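Local coordinates for protein arylamine n-acetyltransferase NAT (Mycobacterium tuberculosis, PDB 4BGF) that probably transfers the acetyl group of acetyl-CoA to the nitrogen of arylamines, at residues Y86-F91 with L113-P118; L139-G144 with Y154-R159; I12-A17 with Q26-V31. All coordinates share one frame; numbering follows the deposited sequence.

Contact 1: residues Y86-F91 with L113-P118; sequences YRVRRF and LGVTFP
Strand 87-91 runs antiparallel to strand 113-116, with the axes 4.8 Å apart at closest approach and their directions 163° apart. Arg87 with Thr116 and Arg89 with Gly114 are the hydrogen-bonded pairs, each joined in both directions; Arg87 N donates to Thr116 O at 2.9 Å, and Gly114 N to Arg89 O at the same length. Between them, Val88 and Val115 form a non-hydrogen-bonded pair, and Val115 CA makes a CA-H...O contact with Arg87 O at 3.3 Å. Val88, Arg90, Leu113 and Val115 share one face of the sheet, which helix 70-83 covers through Leu81 and Met77. On it Leu113 CD2 lies 4.0 Å from Val88 CG1 and 3.8 Å from Arg90 CG, as the Arg90 and Leu113 side chains run side by side. The Arg90 guanidinium carries its charge past this apolar patch to the carbonyls of Asn74 and Gly75 in that helix and makes a cation-pi contact with Tyr79. On the other face Thr116 OG1 sits between the backbone N and carbonyl carbon (chi1 58°), beside Arg87 CB at 3.2 Å. Phe91 turns CE2 to within 3.5 Å of Gly114 CA, where no side chain intervenes. At the far end, Tyr86 CD2 touches Val115 CG1 and Phe117 CB, and Tyr86 OH bonds to Thr21 O. On the Arg87 and Arg89 face, the Arg89 guanidinium turns its edge to a face of that of Arg87, NH1 over the rim, a closeness of like charges that the exposed position of Arg87 would be expected to soften.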
loop_
_atom_site.group_PDB
_atom_site.type_symbol
_atom_site.label_atom_id
_atom_site.label_comp_id
_atom_site.label_asym_id
_atom_site.label_seq_id
_atom_site.Cartn_x
_atom_site.Cartn_y
_atom_site.Cartn_z
ATOM N N TYR A 86 -8.281 13.252 -12.534
ATOM C CA TYR A 86 -9.173 12.656 -11.535
ATOM C C TYR A 86 -9.309 13.642 -10.379
ATOM O O TYR A 86 -8.456 14.490 -10.195
ATOM C CB TYR A 86 -8.628 11.323 -10.999
ATOM C CG TYR A 86 -8.520 10.185 -12.001
ATOM C CD1 TYR A 86 -7.469 10.123 -12.923
ATOM C CD2 TYR A 86 -9.435 9.158 -12.004
ATOM C CE1 TYR A 86 -7.344 9.100 -13.796
ATOM C CE2 TYR A 86 -9.316 8.122 -12.916
ATOM C CZ TYR A 86 -8.269 8.098 -13.800
ATOM O OH TYR A 86 -8.156 7.078 -14.700
ATOM N N ARG A 87 -10.395 13.547 -9.620
ATOM C CA ARG A 87 -10.546 14.339 -8.406
ATOM C C ARG A 87 -10.189 13.471 -7.236
ATOM O O ARG A 87 -10.850 12.479 -7.011
ATOM C CB ARG A 87 -11.972 14.833 -8.235
ATOM C CG ARG A 87 -12.224 15.528 -6.906
ATOM C CD ARG A 87 -12.128 17.015 -7.040
ATOM N NE ARG A 87 -12.706 17.706 -5.902
ATOM C CZ ARG A 87 -13.993 17.674 -5.571
ATOM N NH1 ARG A 87 -14.867 16.974 -6.289
ATOM N NH2 ARG A 87 -14.406 18.349 -4.511
ATOM N N VAL A 88 -9.157 13.855 -6.492
ATOM C CA VAL A 88 -8.617 13.032 -5.413
ATOM C C VAL A 88 -8.797 13.663 -4.030
ATOM O O VAL A 88 -8.269 14.721 -3.760
ATOM C CB VAL A 88 -7.091 12.769 -5.627
ATOM C CG1 VAL A 88 -6.534 11.755 -4.590
ATOM C CG2 VAL A 88 -6.785 12.321 -7.050
ATOM N N ARG A 89 -9.530 12.976 -3.157
ATOM C CA ARG A 89 -9.677 13.350 -1.756
ATOM C C ARG A 89 -8.953 12.315 -0.899
ATOM O O ARG A 89 -9.237 11.137 -0.990
ATOM C CB ARG A 89 -11.158 13.373 -1.399
ATOM C CG ARG A 89 -11.964 14.455 -2.129
ATOM C CD ARG A 89 -13.319 14.676 -1.527
ATOM N NE ARG A 89 -14.272 13.603 -1.803
ATOM C CZ ARG A 89 -15.034 13.526 -2.894
ATOM N NH1 ARG A 89 -14.960 14.447 -3.848
ATOM N NH2 ARG A 89 -15.881 12.511 -3.037
ATOM N N ARG A 90 -8.016 12.736 -0.065
ATOM C CA ARG A 90 -7.290 11.774 0.756
ATOM C C ARG A 90 -7.969 11.528 2.115
ATOM O O ARG A 90 -8.310 12.482 2.820
ATOM C CB ARG A 90 -5.879 12.282 0.956
ATOM C CG ARG A 90 -5.114 12.331 -0.314
ATOM C CD ARG A 90 -3.907 13.199 -0.185
ATOM N NE ARG A 90 -3.140 13.290 -1.424
ATOM C CZ ARG A 90 -2.355 12.337 -1.909
ATOM N NH1 ARG A 90 -2.234 11.173 -1.306
ATOM N NH2 ARG A 90 -1.694 12.548 -3.015
ATOM N N PHE A 91 -8.114 10.243 2.484
ATOM C CA PHE A 91 -8.795 9.812 3.715
ATOM C C PHE A 91 -7.824 9.200 4.712
ATOM O O PHE A 91 -6.786 8.668 4.315
ATOM C CB PHE A 91 -9.859 8.742 3.404
ATOM C CG PHE A 91 -10.947 9.208 2.470
ATOM C CD1 PHE A 91 -11.411 10.529 2.504
ATOM C CD2 PHE A 91 -11.497 8.338 1.548
ATOM C CE1 PHE A 91 -12.407 10.957 1.648
ATOM C CE2 PHE A 91 -12.490 8.756 0.677
ATOM C CZ PHE A 91 -12.937 10.071 0.725
ATOM N N LEU A 113 -7.619 6.700 -0.646
ATOM C CA LEU A 113 -8.109 7.757 -1.551
ATOM C C LEU A 113 -9.558 7.550 -1.883
ATOM O O LEU A 113 -10.004 6.416 -1.984
ATOM C CB LEU A 113 -7.374 7.750 -2.890
ATOM C CG LEU A 113 -5.865 7.719 -2.793
ATOM C CD1 LEU A 113 -5.290 7.627 -4.201
ATOM C CD2 LEU A 113 -5.345 8.920 -2.001
ATOM N N GLY A 114 -10.276 8.661 -2.080
ATOM C CA GLY A 114 -11.609 8.652 -2.663
ATOM C C GLY A 114 -11.580 9.428 -3.973
ATOM O O GLY A 114 -11.363 10.630 -3.962
ATOM N N VAL A 115 -11.814 8.738 -5.087
ATOM C CA VAL A 115 -11.542 9.275 -6.412
ATOM C C VAL A 115 -12.843 9.412 -7.204
ATOM O O VAL A 115 -13.676 8.514 -7.166
ATOM C CB VAL A 115 -10.493 8.375 -7.169
ATOM C CG1 VAL A 115 -10.517 8.579 -8.671
ATOM C CG2 VAL A 115 -9.089 8.625 -6.621
ATOM N N THR A 116 -13.026 10.561 -7.867
ATOM C CA THR A 116 -14.058 10.717 -8.888
ATOM C C THR A 116 -13.408 11.108 -10.209
ATOM O O THR A 116 -12.228 11.440 -10.255
ATOM C CB THR A 116 -15.153 11.739 -8.520
ATOM O OG1 THR A 116 -14.570 13.023 -8.280
ATOM C CG2 THR A 116 -15.909 11.272 -7.302
ATOM N N PHE A 117 -14.188 11.012 -11.283
ATOM C CA PHE A 117 -13.736 11.288 -12.644
ATOM C C PHE A 117 -15.009 11.561 -13.442
ATOM O O PHE A 117 -16.110 11.400 -12.909
ATOM C CB PHE A 117 -12.885 10.118 -13.241
ATOM C CG PHE A 117 -13.534 8.791 -13.149
ATOM C CD1 PHE A 117 -13.427 8.044 -12.007
ATOM C CD2 PHE A 117 -14.263 8.295 -14.195
ATOM C CE1 PHE A 117 -14.039 6.822 -11.899
ATOM C CE2 PHE A 117 -14.880 7.076 -14.100
ATOM C CZ PHE A 117 -14.770 6.335 -12.945
ATOM N N PRO A 118 -14.862 12.001 -14.706
ATOM C CA PRO A 118 -16.009 12.376 -15.530
ATOM C C PRO A 118 -17.012 11.263 -15.729
ATOM O O PRO A 118 -16.665 10.161 -16.125
ATOM C CB PRO A 118 -15.362 12.762 -16.852
ATOM C CG PRO A 118 -14.088 13.285 -16.458
ATOM C CD PRO A 118 -13.609 12.400 -15.359
#

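Contact 2: residues L139-G144 with Y154-R159; sequences LRLETG and YRLEDR
Leu156 makes the largest share of the contact with residues 139-144. Its CB points toward that segment and lies 3.7 Å from Glu142 O. Chi1 (-75°) sets CG anti to the carbonyl carbon, and CD1, placed by a chi2 of 141°, meets Arg140 O at 3.6 Å and Leu141 CA at 3.8 Å; the nearest side-chain carbon, Leu141 CD1, is looser. The same side chain also touches Phe179 of strand 173-179. Leu141, centre of an inverse gamma turn, bends the chain beside this methyl. Beyond it, Gly144 N donates to Leu156 O at 2.8 Å, nearly along the C=O axis, though the N-H is bent to 144°. A water accepts a hydrogen bond from Arg155 NH1 and donates one to Gly144 O. Arg155 NH2 bonds to Gln166 OE1 of strand 162-168, and Glu157 OE2 sits above the centre of the guanidinium, an ionic contact to which no N-H points. At the start of the segment, Leu139 CD1 packs on Tyr154 CB at 3.7 Å. The loop after strand 139-140 thus meets strand 154-159, the other edge of the same antiparallel sheet, consistent with the curled, barrel-like second domain of arylamine N-acetyltransferases.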
loop_
_atom_site.group_PDB
_atom_site.type_symbol
_atom_site.label_atom_id
_atom_site.label_comp_id
_atom_site.label_asym_id
_atom_site.label_seq_id
_atom_site.Cartn_x
_atom_site.Cartn_y
_atom_site.Cartn_z
ATOM N N LEU A 139 -12.950 0.311 -5.957
ATOM C CA LEU A 139 -14.207 -0.089 -5.351
ATOM C C LEU A 139 -15.184 1.071 -5.241
ATOM O O LEU A 139 -14.897 2.072 -4.581
ATOM C CB LEU A 139 -13.980 -0.664 -3.954
ATOM C CG LEU A 139 -13.023 -1.842 -3.922
ATOM C CD1 LEU A 139 -12.713 -2.142 -2.484
ATOM C CD2 LEU A 139 -13.617 -3.071 -4.647
ATOM N N ARG A 140 -16.349 0.906 -5.871
ATOM C CA ARG A 140 -17.486 1.802 -5.701
ATOM C C ARG A 140 -17.784 1.929 -4.208
ATOM O O ARG A 140 -17.858 0.939 -3.490
ATOM C CB ARG A 140 -18.699 1.255 -6.474
ATOM C CG ARG A 140 -20.006 2.052 -6.376
ATOM C CD ARG A 140 -19.885 3.496 -6.885
ATOM N NE ARG A 140 -19.522 3.572 -8.301
ATOM C CZ ARG A 140 -20.371 3.801 -9.303
ATOM N NH1 ARG A 140 -21.665 3.987 -9.085
ATOM N NH2 ARG A 140 -19.920 3.844 -10.542
ATOM N N LEU A 141 -17.914 3.163 -3.749
ATOM C CA LEU A 141 -18.099 3.471 -2.349
ATOM C C LEU A 141 -19.568 3.355 -1.975
ATOM O O LEU A 141 -20.272 4.354 -1.905
ATOM C CB LEU A 141 -17.585 4.880 -2.126
ATOM C CG LEU A 141 -17.841 5.692 -0.863
ATOM C CD1 LEU A 141 -17.193 5.142 0.392
ATOM C CD2 LEU A 141 -17.320 7.062 -1.138
ATOM N N GLU A 142 -20.032 2.124 -1.773
ATOM C CA GLU A 142 -21.417 1.859 -1.398
ATOM C C GLU A 142 -21.398 0.689 -0.442
ATOM O O GLU A 142 -20.602 -0.228 -0.593
ATOM C CB GLU A 142 -22.299 1.541 -2.627
ATOM C CG GLU A 142 -21.802 0.370 -3.514
ATOM C CD GLU A 142 -22.820 -0.120 -4.541
ATOM O OE1 GLU A 142 -24.034 -0.091 -4.248
ATOM O OE2 GLU A 142 -22.395 -0.556 -5.640
ATOM N N THR A 143 -22.293 0.697 0.530
ATOM C CA THR A 143 -22.255 -0.339 1.540
ATOM C C THR A 143 -22.953 -1.623 1.067
ATOM O O THR A 143 -23.663 -1.639 0.056
ATOM C CB THR A 143 -22.825 0.159 2.873
ATOM O OG1 THR A 143 -24.106 0.757 2.673
ATOM C CG2 THR A 143 -21.892 1.180 3.439
ATOM N N GLY A 144 -22.695 -2.706 1.793
ATOM C CA GLY A 144 -23.380 -3.964 1.585
ATOM C C GLY A 144 -22.987 -4.709 0.332
ATOM O O GLY A 144 -22.614 -5.881 0.399
ATOM N N TYR A 154 -14.418 -7.696 -2.348
ATOM C CA TYR A 154 -14.404 -6.798 -1.209
ATOM C C TYR A 154 -15.784 -6.225 -0.976
ATOM O O TYR A 154 -16.676 -6.327 -1.818
ATOM C CB TYR A 154 -13.388 -5.663 -1.420
ATOM C CG TYR A 154 -11.951 -6.071 -1.158
ATOM C CD1 TYR A 154 -11.384 -7.119 -1.849
ATOM C CD2 TYR A 154 -11.168 -5.407 -0.224
ATOM C CE1 TYR A 154 -10.098 -7.499 -1.631
ATOM C CE2 TYR A 154 -9.874 -5.787 0.005
ATOM C CZ TYR A 154 -9.347 -6.830 -0.703
ATOM O OH TYR A 154 -8.068 -7.234 -0.502
ATOM N N ARG A 155 -15.934 -5.641 0.194
ATOM C CA ARG A 155 -17.192 -5.086 0.610
ATOM C C ARG A 155 -16.953 -3.948 1.621
ATOM O O ARG A 155 -15.997 -3.997 2.393
ATOM C CB ARG A 155 -18.027 -6.208 1.219
ATOM C CG ARG A 155 -19.296 -5.783 1.865
ATOM C CD ARG A 155 -20.102 -6.966 2.342
ATOM N NE ARG A 155 -19.647 -7.475 3.635
ATOM C CZ ARG A 155 -20.241 -8.449 4.323
ATOM N NH1 ARG A 155 -21.317 -9.052 3.860
ATOM N NH2 ARG A 155 -19.757 -8.824 5.483
ATOM N N LEU A 156 -17.815 -2.925 1.579
ATOM C CA LEU A 156 -17.862 -1.844 2.572
ATOM C C LEU A 156 -19.122 -2.011 3.394
ATOM O O LEU A 156 -20.158 -2.376 2.855
ATOM C CB LEU A 156 -17.928 -0.487 1.889
ATOM C CG LEU A 156 -16.635 0.036 1.267
ATOM C CD1 LEU A 156 -16.891 0.723 -0.050
ATOM C CD2 LEU A 156 -15.944 0.961 2.196
ATOM N N GLU A 157 -19.045 -1.740 4.688
ATOM C CA GLU A 157 -20.207 -1.851 5.559
ATOM C C GLU A 157 -20.263 -0.586 6.377
ATOM O O GLU A 157 -19.262 0.092 6.549
ATOM C CB GLU A 157 -20.144 -3.107 6.437
ATOM C CG GLU A 157 -20.210 -4.452 5.636
ATOM C CD GLU A 157 -21.611 -4.892 5.202
ATOM O OE1 GLU A 157 -22.412 -4.025 4.817
ATOM O OE2 GLU A 157 -21.905 -6.114 5.211
ATOM N N ASP A 158 -21.458 -0.213 6.805
ATOM C CA ASP A 158 -21.640 0.988 7.606
ATOM C C ASP A 158 -21.201 0.705 9.029
ATOM O O ASP A 158 -21.286 -0.427 9.509
ATOM C CB ASP A 158 -23.114 1.420 7.607
ATOM C CG ASP A 158 -23.352 2.755 6.914
ATOM O OD1 ASP A 158 -22.527 3.195 6.100
ATOM O OD2 ASP A 158 -24.407 3.365 7.176
ATOM N N ARG A 159 -20.721 1.759 9.676
ATOM C CA ARG A 159 -20.405 1.780 11.096
ATOM C C ARG A 159 -20.869 3.167 11.590
ATOM O O ARG A 159 -21.255 4.004 10.771
ATOM C CB ARG A 159 -18.902 1.570 11.301
HETATM O O HOH W 1 -23.096 -8.432 1.333
#

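Contact 3: residues I12-A17 with Q26-V31; sequences INYRGA and QDLVTV
Ile12 and Val31 are the closest backbone pair, their CA atoms 6.1 Å apart, where the irregular chain leaving helix 5-11 runs beside helix 22-35. The arrangement is a helix-loop-helix turn at the start of the chain, consistent with the N-terminal helical domain of arylamine N-acetyltransferases. Asn13, with positive phi (55°), is the first residue to break from the helical path, and the chain then becomes extended through Tyr14 and Arg15. Ile12 and Val31 side chains cross at about a right angle, although the exact placing of Val31 CG1 is doubtful, while Ile12 CD1 reaches Leu28 CD2 at 4.2 Å. Ile12 also touches Thr35 and Ile36 farther along. Tyr14 packs one step on from this crossing. Its CG is anti to the backbone N (chi1 178°), and the ring sets one face against the helix. Leu28 CD2 sits above the centre of this face, 3.6 Å from the ring centroid and 9° off the normal, a CH-pi contact. The opposite face carries Gly16 N toward its rim. Asp27 CB approaches the ring edge, 3.9 Å from Tyr14 CE1, and the tyrosine also meets the Phe9 ring and touches Val24. Near the hydroxyl, a water donates to Asp27 OD2 at 3.1 Å and accepts a weak bond from Ala17 N, joining the loop to the helix. Tyr14 OH turns back to Ala17 O of its own segment, in a bond modelled so short that its length is doubtful. Within the helix, Asp27 O accepts twice: Val31 N and Thr30 OG1 reach it from the same face of its carbonyl plane, the hydroxyl from above that plane at 2.6 Å.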
loop_
_atom_site.group_PDB
_atom_site.type_symbol
_atom_site.label_atom_id
_atom_site.label_comp_id
_atom_site.label_asym_id
_atom_site.label_seq_id
_atom_site.Cartn_x
_atom_site.Cartn_y
_atom_site.Cartn_z
ATOM N N ILE A 12 6.570 1.558 -13.861
ATOM C CA ILE A 12 5.579 0.500 -13.760
ATOM C C ILE A 12 5.252 -0.076 -15.145
ATOM O O ILE A 12 4.460 -0.999 -15.255
ATOM C CB ILE A 12 4.284 1.010 -13.044
ATOM C CG1 ILE A 12 3.430 1.908 -13.959
ATOM C CG2 ILE A 12 4.663 1.741 -11.764
ATOM C CD1 ILE A 12 2.156 2.397 -13.320
ATOM N N ASN A 13 5.889 0.461 -16.185
ATOM C CA ASN A 13 5.702 0.003 -17.559
ATOM C C ASN A 13 4.228 0.049 -17.945
ATOM O O ASN A 13 3.629 -0.954 -18.337
ATOM C CB ASN A 13 6.277 -1.410 -17.732
ATOM C CG ASN A 13 6.624 -1.743 -19.179
ATOM O OD1 ASN A 13 6.621 -0.879 -20.067
ATOM N ND2 ASN A 13 6.945 -3.015 -19.416
ATOM N N TYR A 14 3.637 1.227 -17.815
ATOM C CA TYR A 14 2.256 1.407 -18.188
ATOM C C TYR A 14 2.180 1.851 -19.631
ATOM O O TYR A 14 2.739 2.873 -20.014
ATOM C CB TYR A 14 1.563 2.416 -17.275
ATOM C CG TYR A 14 0.136 2.674 -17.664
ATOM C CD1 TYR A 14 -0.857 1.756 -17.391
ATOM C CD2 TYR A 14 -0.208 3.829 -18.314
ATOM C CE1 TYR A 14 -2.154 1.995 -17.747
ATOM C CE2 TYR A 14 -1.491 4.074 -18.695
ATOM C CZ TYR A 14 -2.468 3.164 -18.400
ATOM O OH TYR A 14 -3.757 3.443 -18.800
ATOM N N ARG A 15 1.482 1.033 -20.407
ATOM C CA ARG A 15 1.088 1.333 -21.768
ATOM C C ARG A 15 -0.421 1.219 -21.749
ATOM O O ARG A 15 -0.956 0.142 -21.487
ATOM C CB ARG A 15 1.655 0.301 -22.749
ATOM C CG ARG A 15 3.166 0.186 -22.756
ATOM C CD ARG A 15 3.802 1.339 -23.489
ATOM N NE ARG A 15 5.064 1.718 -22.866
ATOM C CZ ARG A 15 6.255 1.184 -23.145
ATOM N NH1 ARG A 15 6.389 0.240 -24.071
ATOM N NH2 ARG A 15 7.328 1.615 -22.490
ATOM N N GLY A 16 -1.112 2.329 -21.968
ATOM C CA GLY A 16 -2.556 2.309 -22.090
ATOM C C GLY A 16 -3.028 3.728 -22.261
ATOM O O GLY A 16 -2.196 4.630 -22.381
ATOM N N ALA A 17 -4.347 3.927 -22.267
ATOM C CA ALA A 17 -4.930 5.270 -22.327
ATOM C C ALA A 17 -4.558 6.065 -21.077
ATOM O O ALA A 17 -4.227 5.473 -20.055
ATOM C CB ALA A 17 -6.435 5.184 -22.462
ATOM N N GLN A 26 -8.490 1.238 -13.160
ATOM C CA GLN A 26 -8.280 -0.172 -12.864
ATOM C C GLN A 26 -6.876 -0.649 -13.305
ATOM O O GLN A 26 -6.188 -1.329 -12.550
ATOM C CB GLN A 26 -9.403 -0.998 -13.523
ATOM C CG GLN A 26 -9.166 -2.503 -13.661
ATOM C CD GLN A 26 -9.292 -3.268 -12.364
ATOM O OE1 GLN A 26 -10.305 -3.887 -12.087
ATOM N NE2 GLN A 26 -8.251 -3.245 -11.576
ATOM N N ASP A 27 -6.454 -0.280 -14.517
ATOM C CA ASP A 27 -5.166 -0.708 -15.073
ATOM C C ASP A 27 -3.958 -0.137 -14.333
ATOM O O ASP A 27 -2.902 -0.778 -14.213
ATOM C CB ASP A 27 -5.063 -0.315 -16.555
ATOM C CG ASP A 27 -6.082 -1.037 -17.430
ATOM O OD1 ASP A 27 -6.862 -1.860 -16.898
ATOM O OD2 ASP A 27 -6.093 -0.783 -18.656
ATOM N N LEU A 28 -4.097 1.098 -13.884
ATOM C CA LEU A 28 -3.005 1.738 -13.204
ATOM C C LEU A 28 -2.784 1.089 -11.876
ATOM O O LEU A 28 -1.652 0.857 -11.498
ATOM C CB LEU A 28 -3.280 3.205 -13.021
ATOM C CG LEU A 28 -3.021 4.028 -14.259
ATOM C CD1 LEU A 28 -3.523 5.401 -13.966
ATOM C CD2 LEU A 28 -1.537 4.053 -14.596
ATOM N N VAL A 29 -3.882 0.797 -11.183
ATOM C CA VAL A 29 -3.844 0.115 -9.904
ATOM C C VAL A 29 -3.171 -1.264 -10.018
ATOM O O VAL A 29 -2.307 -1.594 -9.216
ATOM C CB VAL A 29 -5.270 -0.006 -9.296
ATOM C CG1 VAL A 29 -5.340 -1.069 -8.223
ATOM C CG2 VAL A 29 -5.716 1.337 -8.661
ATOM N N THR A 30 -3.577 -2.069 -11.002
ATOM C CA THR A 30 -2.999 -3.400 -11.217
ATOM C C THR A 30 -1.490 -3.364 -11.454
ATOM O O THR A 30 -0.750 -4.065 -10.809
ATOM C CB THR A 30 -3.611 -4.062 -12.441
ATOM O OG1 THR A 30 -3.402 -3.198 -13.553
ATOM C CG2 THR A 30 -5.104 -4.281 -12.285
ATOM N N VAL A 31 -1.047 -2.544 -12.402
ATOM C CA VAL A 31 0.366 -2.427 -12.733
ATOM C C VAL A 31 1.230 -1.747 -11.647
ATOM O O VAL A 31 2.402 -2.058 -11.498
ATOM C CB VAL A 31 0.509 -1.674 -14.060
ATOM C CG1 VAL A 31 1.918 -1.694 -14.529
ATOM C CG2 VAL A 31 -0.325 -2.326 -15.125
HETATM O O HOH W 2 -6.060 1.404 -20.895
#

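Overall arrangement
Contact 3 closes before contact 1 opens, and contact 1 closes before contact 2 opens. Contacts 1 and 2 reach the same antiparallel sheet, contact 1 joining two of its inner strands and contact 2 bringing the loop after one edge strand to the other edge strand; their centres are 16 Å apart. Contact 3 belongs to the helical part, its centre 17 Å from that of contact 1 and 25 Å from that of contact 2. Helix 22-35 bridges these regions: Tyr86 rests on its Val24 and Leu25, and Gln26 bonds to Thr136 and Ser137, just before Leu139. Leu113 and Leu139 lie near, without touching, Cys70, His110 and Asp127, probably the catalytic triad of this family.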